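Local coordinates for 1,4-dihydroxy-2-naphthoyl-CoA hydrolase (Escherichia coli, PDB 1VH5) that hydrolyses 1,4-dihydroxy-2-naphthoyl-CoA to 1,4-dihydroxy-2-naphthoate in menaquinone biosynthesis and also cleaves a wide range of other acyl-CoA thioesters, at the interface of chains A and B. Sequence-based numbering; all coordinates share one arbitrary frame. Chains: chain A/B, Hypothetical protein ydiI.

The interface of chains A and B. Residues chain A 22, 26, 47-48, 56, 58-59; chain B 22, 62.
The imidazole of A:His56 turns one face towards chain B, and B:Met22 and B:Val62 both lie over it. The thioether SD of B:Met22 stands above the CG end of the ring, 3.9 Å from A:His56 CG, the two side chains crossing at about a right angle. Methyl CG1 of B:Val62 sits over the opposite end, 3.9 Å from A:His56 CE1. At the edge, the backbone N of A:Gly58 donates to ring atom ND1 of A:His56 (2.9 Å), only 4° out of the ring plane, fixing the ring's rotation. An alanine in place of A:His56 keeps CB against B:Met22 SD but is likely to remove the ring face under SD and B:Val62 CG1 and leave A:Gly58 N without this acceptor. The histidine leads into helix 57-74, the central hot-dog helix; the patch centre is about 11 Å from A:Glu65, the probable catalytic nucleophile or proton acceptor. B:Val62, on the partner's same helix, puts methyl CG2 3.4 Å from A:Gly58 C. With CG anti to its backbone N (chi1 -178°), B:Met22 reaches into chain A, burying 74 Å². The bend at chi3 (-139°) brings its methyl CE against both A:Leu26 CD1 and A:Ala59 CB, each 3.9 Å away. This largely apolar patch belongs to a two-fold interface between identical subunits, probably one of the dimer contacts of the dimer-of-dimers tetramer. Alongside the methionine chain lies the carbonyl O of A:Arg47, 3.2 Å from B:Met22 CG.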
# COMPACT_ATOMS: atom_id res chain seq x y z
N MET A 22 -9.31 -7.69 -3.01
CA MET A 22 -8.99 -6.27 -3.08
C MET A 22 -8.79 -5.79 -4.52
O MET A 22 -9.16 -4.67 -4.86
CB MET A 22 -7.76 -5.95 -2.23
CG MET A 22 -7.48 -4.42 -2.09
SD MET A 22 -6.18 -4.13 -0.89
CE MET A 22 -6.71 -2.54 -0.28
N LEU A 26 -10.99 -2.66 -5.96
CA LEU A 26 -10.43 -1.40 -6.42
C LEU A 26 -10.45 -1.22 -7.95
O LEU A 26 -9.95 -0.20 -8.46
CB LEU A 26 -9.00 -1.21 -5.90
CG LEU A 26 -8.81 -1.19 -4.39
CD1 LEU A 26 -7.32 -0.92 -4.08
CD2 LEU A 26 -9.66 -0.10 -3.73
N ARG A 47 -12.56 5.06 -3.97
CA ARG A 47 -12.02 3.91 -3.27
C ARG A 47 -10.51 3.96 -3.16
O ARG A 47 -9.93 3.19 -2.41
CB ARG A 47 -12.44 2.58 -3.91
CG ARG A 47 -13.94 2.32 -3.76
CD ARG A 47 -14.41 1.04 -4.45
NE ARG A 47 -15.85 0.83 -4.27
CZ ARG A 47 -16.50 -0.28 -4.62
NH1 ARG A 47 -17.81 -0.35 -4.41
NH2 ARG A 47 -15.85 -1.32 -5.14
N THR A 48 -9.89 4.82 -3.96
CA THR A 48 -8.42 4.94 -3.96
C THR A 48 -7.89 6.34 -3.64
O THR A 48 -6.68 6.59 -3.68
CB THR A 48 -7.86 4.50 -5.30
OG1 THR A 48 -8.35 5.38 -6.33
CG2 THR A 48 -8.25 3.05 -5.70
N HIS A 56 -4.39 7.98 -3.10
CA HIS A 56 -3.79 7.60 -1.83
C HIS A 56 -2.46 6.90 -2.15
O HIS A 56 -2.42 5.98 -2.96
CB HIS A 56 -4.74 6.64 -1.14
CG HIS A 56 -4.46 6.46 0.33
ND1 HIS A 56 -3.32 5.84 0.81
CD2 HIS A 56 -5.26 6.67 1.40
CE1 HIS A 56 -3.40 5.77 2.14
NE2 HIS A 56 -4.57 6.27 2.52
N GLY A 58 -1.00 4.70 -0.44
CA GLY A 58 -1.21 3.28 -0.24
C GLY A 58 -1.86 2.56 -1.40
O GLY A 58 -1.57 1.38 -1.63
N ALA A 59 -2.76 3.24 -2.11
CA ALA A 59 -3.37 2.63 -3.28
C ALA A 59 -2.35 2.36 -4.39
O ALA A 59 -2.37 1.32 -5.01
CB ALA A 59 -4.50 3.52 -3.82
N MET B 22 -10.79 6.41 0.61
CA MET B 22 -10.26 5.05 0.76
C MET B 22 -10.29 4.59 2.22
O MET B 22 -10.59 3.42 2.49
CB MET B 22 -8.83 4.93 0.19
CG MET B 22 -8.27 3.55 0.28
SD MET B 22 -6.72 3.39 -0.62
CE MET B 22 -6.96 1.80 -1.36
N VAL B 62 -1.63 0.69 2.98
CA VAL B 62 -2.68 1.70 3.08
C VAL B 62 -2.91 2.06 4.56
O VAL B 62 -2.99 3.26 4.91
CB VAL B 62 -4.02 1.23 2.43
CG1 VAL B 62 -5.10 2.25 2.71
CG2 VAL B 62 -3.85 1.00 0.92